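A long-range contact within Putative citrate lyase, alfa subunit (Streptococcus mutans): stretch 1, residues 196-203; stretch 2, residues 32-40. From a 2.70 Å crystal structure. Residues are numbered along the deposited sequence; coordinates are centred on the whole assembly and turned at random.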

ATOM      1  N   ASP A 196      -5.805  -4.074  -8.443  1.00 15.51           N
ATOM      2  CA  ASP A 196      -5.313  -4.259  -9.791  1.00 14.90           C
ATOM      3  C   ASP A 196      -3.936  -3.662  -9.939  1.00 14.01           C
ATOM      4  O   ASP A 196      -3.016  -4.318 -10.391  1.00 14.89           O
ATOM      5  CB  ASP A 196      -6.228  -3.577 -10.794  1.00 17.56           C
ATOM      6  CG  ASP A 196      -7.513  -4.332 -11.011  1.00 20.03           C
ATOM      7  OD1 ASP A 196      -8.158  -4.696 -10.008  1.00 21.01           O
ATOM      8  OD2 ASP A 196      -7.876  -4.560 -12.182  1.00 21.02           O
ATOM      9  N   ALA A 197      -3.789  -2.404  -9.559  1.00 13.81           N
ATOM     10  CA  ALA A 197      -2.510  -1.730  -9.712  1.00 13.88           C
ATOM     11  C   ALA A 197      -1.418  -2.340  -8.873  1.00 13.64           C
ATOM     12  O   ALA A 197      -0.240  -2.073  -9.087  1.00 15.01           O
ATOM     13  CB  ALA A 197      -2.657  -0.263  -9.369  1.00 15.06           C
ATOM     14  N   LYS A 198      -1.808  -3.161  -7.916  1.00 13.33           N
ATOM     15  CA  LYS A 198      -0.845  -3.789  -7.029  1.00 14.42           C
ATOM     16  C   LYS A 198      -0.324  -5.127  -7.561  1.00 14.36           C
ATOM     17  O   LYS A 198       0.826  -5.482  -7.333  1.00 14.37           O
ATOM     18  CB  LYS A 198      -1.505  -3.957  -5.665  1.00 14.91           C
ATOM     19  CG  LYS A 198      -0.665  -4.590  -4.589  1.00 19.05           C
ATOM     20  CD  LYS A 198      -1.397  -4.487  -3.238  1.00 23.47           C
ATOM     21  CE  LYS A 198      -1.733  -3.010  -2.895  1.00 25.46           C
ATOM     22  NZ  LYS A 198      -2.488  -2.801  -1.613  1.00 25.41           N
ATOM     23  N   TYR A 199      -1.156  -5.854  -8.295  1.00 13.82           N
ATOM     24  CA  TYR A 199      -0.738  -7.143  -8.817  1.00 14.75           C
ATOM     25  C   TYR A 199      -0.546  -7.243 -10.328  1.00 14.23           C
ATOM     26  O   TYR A 199       0.055  -8.193 -10.813  1.00 14.72           O
ATOM     27  CB  TYR A 199      -1.732  -8.200  -8.367  1.00 14.91           C
ATOM     28  CG  TYR A 199      -1.691  -8.435  -6.894  1.00 15.43           C
ATOM     29  CD1 TYR A 199      -0.667  -9.194  -6.315  1.00 17.59           C
ATOM     30  CD2 TYR A 199      -2.664  -7.888  -6.065  1.00 16.32           C
ATOM     31  CE1 TYR A 199      -0.620  -9.400  -4.928  1.00 19.56           C
ATOM     32  CE2 TYR A 199      -2.632  -8.079  -4.688  1.00 18.03           C
ATOM     33  CZ  TYR A 199      -1.612  -8.835  -4.122  1.00 19.22           C
ATOM     34  OH  TYR A 199      -1.581  -9.024  -2.759  1.00 19.22           O
ATOM     35  N   ALA A 200      -1.064  -6.274 -11.069  1.00 13.00           N
ATOM     36  CA  ALA A 200      -0.948  -6.286 -12.520  1.00 13.16           C
ATOM     37  C   ALA A 200       0.495  -6.039 -12.954  1.00 13.14           C
ATOM     38  O   ALA A 200       1.262  -5.369 -12.252  1.00 13.31           O
ATOM     39  CB  ALA A 200      -1.870  -5.219 -13.130  1.00 10.82           C
ATOM     40  N   ASP A 201       0.866  -6.589 -14.108  1.00 13.25           N
ATOM     41  CA  ASP A 201       2.218  -6.394 -14.614  1.00 14.70           C
ATOM     42  C   ASP A 201       2.417  -4.953 -15.066  1.00 13.96           C
ATOM     43  O   ASP A 201       3.364  -4.286 -14.658  1.00 13.12           O
ATOM     44  CB  ASP A 201       2.504  -7.350 -15.768  1.00 15.28           C
ATOM     45  CG  ASP A 201       2.884  -8.727 -15.285  1.00 17.65           C
ATOM     46  OD1 ASP A 201       3.217  -8.870 -14.085  1.00 16.83           O
ATOM     47  OD2 ASP A 201       2.865  -9.673 -16.104  1.00 21.04           O
ATOM     48  N   GLN A 202       1.516  -4.491 -15.918  1.00 12.90           N
ATOM     49  CA  GLN A 202       1.564  -3.133 -16.395  1.00 12.57           C
ATOM     50  C   GLN A 202       0.250  -2.432 -16.057  1.00 12.10           C
ATOM     51  O   GLN A 202      -0.843  -2.992 -16.237  1.00 11.14           O
ATOM     52  CB  GLN A 202       1.828  -3.107 -17.895  1.00 13.41           C
ATOM     53  CG  GLN A 202       3.290  -3.086 -18.210  1.00 13.52           C
ATOM     54  CD  GLN A 202       3.549  -2.750 -19.632  1.00 15.49           C
ATOM     55  OE1 GLN A 202       3.187  -3.500 -20.530  1.00 18.50           O
ATOM     56  NE2 GLN A 202       4.179  -1.610 -19.862  1.00 19.19           N
ATOM     57  N   VAL A 203       0.375  -1.209 -15.548  1.00  9.86           N
ATOM     58  CA  VAL A 203      -0.772  -0.402 -15.161  1.00  8.71           C
ATOM     59  C   VAL A 203      -0.820   0.900 -15.950  1.00  7.99           C
ATOM     60  O   VAL A 203       0.160   1.641 -16.009  1.00  8.62           O
ATOM     61  CB  VAL A 203      -0.727  -0.078 -13.630  1.00  9.63           C
ATOM     62  CG1 VAL A 203      -1.754   0.991 -13.268  1.00  8.32           C
ATOM     63  CG2 VAL A 203      -0.984  -1.352 -12.823  1.00  7.94           C
TER
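Stretch 2 (32-40) KESSRQVKP

Stretch 2 lies along stretch 1 as an extended segment against the end of a helix and the turn that follows it. In stretch 1 the helix reaches Tyr199, Ala200 is the first residue to leave helical phi/psi (-70/151), and a strand starts at Gln202. Stretch 2 stays extended from Glu33 to Lys39, with every psi between 95° and 162°, although only Gln37 and Val38 are assigned to a strand. The CA atoms nearest each other across the two stretches are those of Asp201 and Arg36, 4.9 Å apart. On the Tyr199 side of this point lie Glu33 and Ser34, and on the Gln202 side lies Lys39, so contacts advance in the same sense along both chains. The contact buries 473 Å², both sides summed, between residues at least 161 positions apart in sequence.

Asp196 makes no contact, its side chain being out of reach of stretch 2. Within stretch 1, its O accepts the backbone hydrogen bond from Ala200 N at 2.8 Å, which closes the last helical turn, and a weak one from Tyr199 N at 3.2 Å. Ala197 and Lys198 both direct CA-to-CB away from stretch 2 and meet it through their backbone. Ala197 O is 4.1 Å from Arg36 NH2, and Lys198 O is 3.4 Å from Arg36 CD. Neither is a hydrogen bond; the Arg36 side chain, with chi2 and chi3 both t, simply runs past these carbonyls, while its NE and NH1 are hydrogen-bonded elsewhere in the structure.

Tyr199 gives the largest covered area of stretch 1, 86 Å². Its CA-to-CB bond points sideways, but with chi1 at -68° (m) the ring carries its end nearer, and the hydroxyl donates a short hydrogen bond from Tyr199 OH to Glu33 OE2, 2.5 Å long. Glu33 reaches it with chi1 and chi2 both t, a fully extended approach. Ser34 O lies 3.9 Å from Tyr199 CD1, and both this oxygen and Glu33 OE2 sit at the ring edge, near its plane. The backbone of Tyr199 contributes separately, its O lying 3.7 Å from Arg36 CB.

Ala200 likewise turns its CB away and offers its carbonyl, with Ala200 O 3.6 Å from Arg36 CD. Three successive carbonyls, those of Lys198, Tyr199 and Ala200, thus pack against the aliphatic part of Arg36, which has 81 Å² covered.

Asp201 supplies the second hydrogen bond. Its side chain, chi1 -81° (m), brings OD1 to the backbone of stretch 2, where Gln37 N donates to Asp201 OD1 at 2.7 Å with an N-H...acceptor angle of 170°, close to linear. The same oxygen is 3.2 Å from Arg36 CA, as expected for an acceptor set against the peptide unit joining Arg36 to Gln37.

Beyond this point the contact thins. Gln202 and Lys39 meet through their side chains, Gln202 CD lying 4.1 Å from Lys39 CD, and Val203 makes no contact.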

ATOM      1  N   LYS A  32       1.971 -18.938  -2.113  1.00 20.21           N
ATOM      2  CA  LYS A  32       2.937 -17.971  -2.608  1.00 20.22           C
ATOM      3  C   LYS A  32       2.173 -16.867  -3.317  1.00 20.44           C
ATOM      4  O   LYS A  32       1.568 -17.091  -4.371  1.00 20.40           O
ATOM      5  CB  LYS A  32       3.897 -18.631  -3.591  1.00 21.16           C
ATOM      6  CG  LYS A  32       5.269 -18.910  -3.032  1.00 24.31           C
ATOM      7  CD  LYS A  32       6.218 -17.735  -3.243  1.00 26.32           C
ATOM      8  CE  LYS A  32       6.557 -17.540  -4.720  1.00 26.04           C
ATOM      9  NZ  LYS A  32       5.388 -17.115  -5.553  1.00 27.84           N
ATOM     10  N   GLU A  33       2.182 -15.680  -2.726  1.00 19.95           N
ATOM     11  CA  GLU A  33       1.493 -14.542  -3.303  1.00 19.30           C
ATOM     12  C   GLU A  33       1.993 -14.299  -4.717  1.00 18.83           C
ATOM     13  O   GLU A  33       3.133 -14.623  -5.063  1.00 19.90           O
ATOM     14  CB  GLU A  33       1.727 -13.298  -2.447  1.00 20.90           C
ATOM     15  CG  GLU A  33       1.091 -12.027  -2.993  1.00 24.13           C
ATOM     16  CD  GLU A  33       1.399 -10.810  -2.141  1.00 25.30           C
ATOM     17  OE1 GLU A  33       2.592 -10.557  -1.860  1.00 26.91           O
ATOM     18  OE2 GLU A  33       0.448 -10.104  -1.754  1.00 25.73           O
ATOM     19  N   SER A  34       1.125 -13.734  -5.539  1.00 17.64           N
ATOM     20  CA  SER A  34       1.463 -13.428  -6.920  1.00 16.65           C
ATOM     21  C   SER A  34       2.531 -12.327  -6.984  1.00 16.22           C
ATOM     22  O   SER A  34       2.540 -11.422  -6.159  1.00 15.57           O
ATOM     23  CB  SER A  34       0.184 -12.981  -7.636  1.00 15.04           C
ATOM     24  OG  SER A  34       0.445 -12.411  -8.907  1.00 17.67           O
ATOM     25  N   SER A  35       3.445 -12.420  -7.940  1.00 16.85           N
ATOM     26  CA  SER A  35       4.466 -11.382  -8.116  1.00 17.92           C
ATOM     27  C   SER A  35       4.306 -10.880  -9.559  1.00 18.53           C
ATOM     28  O   SER A  35       3.926 -11.642 -10.453  1.00 19.00           O
ATOM     29  CB  SER A  35       5.883 -11.933  -7.900  1.00 17.00           C
ATOM     30  OG  SER A  35       6.230 -12.881  -8.897  1.00 20.27           O
ATOM     31  N   ARG A  36       4.609  -9.607  -9.783  1.00 18.24           N
ATOM     32  CA  ARG A  36       4.458  -9.004 -11.096  1.00 17.99           C
ATOM     33  C   ARG A  36       5.781  -8.792 -11.818  1.00 18.24           C
ATOM     34  O   ARG A  36       6.840  -8.826 -11.202  1.00 17.11           O
ATOM     35  CB  ARG A  36       3.721  -7.666 -10.947  1.00 18.15           C
ATOM     36  CG  ARG A  36       4.345  -6.784  -9.898  1.00 16.68           C
ATOM     37  CD  ARG A  36       3.459  -5.641  -9.430  1.00 17.07           C
ATOM     38  NE  ARG A  36       4.171  -4.911  -8.374  1.00 17.68           N
ATOM     39  CZ  ARG A  36       4.315  -3.590  -8.319  1.00 16.51           C
ATOM     40  NH1 ARG A  36       4.995  -3.046  -7.315  1.00 17.38           N
ATOM     41  NH2 ARG A  36       3.779  -2.819  -9.257  1.00 15.35           N
ATOM     42  N   GLN A  37       5.695  -8.595 -13.134  1.00 19.47           N
ATOM     43  CA  GLN A  37       6.855  -8.346 -13.988  1.00 20.48           C
ATOM     44  C   GLN A  37       7.003  -6.840 -14.158  1.00 20.41           C
ATOM     45  O   GLN A  37       6.371  -6.231 -15.030  1.00 20.48           O
ATOM     46  CB  GLN A  37       6.659  -8.996 -15.352  1.00 20.76           C
ATOM     47  CG  GLN A  37       7.119 -10.422 -15.425  1.00 22.78           C
ATOM     48  CD  GLN A  37       8.606 -10.540 -15.684  1.00 24.98           C
ATOM     49  OE1 GLN A  37       9.167 -11.631 -15.604  1.00 26.45           O
ATOM     50  NE2 GLN A  37       9.251  -9.419 -16.008  1.00 26.31           N
ATOM     51  N   VAL A  38       7.847  -6.261 -13.311  1.00 19.42           N
ATOM     52  CA  VAL A  38       8.115  -4.832 -13.290  1.00 19.06           C
ATOM     53  C   VAL A  38       9.084  -4.329 -14.358  1.00 19.82           C
ATOM     54  O   VAL A  38      10.120  -4.942 -14.596  1.00 19.42           O
ATOM     55  CB  VAL A  38       8.689  -4.433 -11.929  1.00 19.14           C
ATOM     56  CG1 VAL A  38       8.968  -2.944 -11.890  1.00 19.71           C
ATOM     57  CG2 VAL A  38       7.727  -4.842 -10.837  1.00 21.24           C
ATOM     58  N   LYS A  39       8.737  -3.212 -14.994  1.00 19.94           N
ATOM     59  CA  LYS A  39       9.604  -2.601 -15.993  1.00 20.28           C
ATOM     60  C   LYS A  39      10.162  -1.322 -15.372  1.00 19.46           C
ATOM     61  O   LYS A  39       9.481  -0.300 -15.306  1.00 18.83           O
ATOM     62  CB  LYS A  39       8.829  -2.265 -17.268  1.00 23.93           C
ATOM     63  CG  LYS A  39       8.368  -3.484 -18.064  1.00 28.30           C
ATOM     64  CD  LYS A  39       7.632  -3.069 -19.340  1.00 30.57           C
ATOM     65  CE  LYS A  39       7.491  -4.236 -20.324  1.00 31.30           C
ATOM     66  NZ  LYS A  39       6.847  -3.787 -21.605  1.00 32.73           N
ATOM     67  N   PRO A  40      11.418  -1.368 -14.902  1.00 19.54           N
ATOM     68  CA  PRO A  40      12.065  -0.209 -14.280  1.00 18.26           C
ATOM     69  C   PRO A  40      12.001   1.015 -15.166  1.00 18.98           C
ATOM     70  O   PRO A  40      12.089   0.916 -16.386  1.00 18.99           O
ATOM     71  CB  PRO A  40      13.493  -0.693 -14.052  1.00 18.34           C
ATOM     72  CG  PRO A  40      13.700  -1.662 -15.184  1.00 19.79           C
ATOM     73  CD  PRO A  40      12.401  -2.438 -15.163  1.00 18.38           C
TER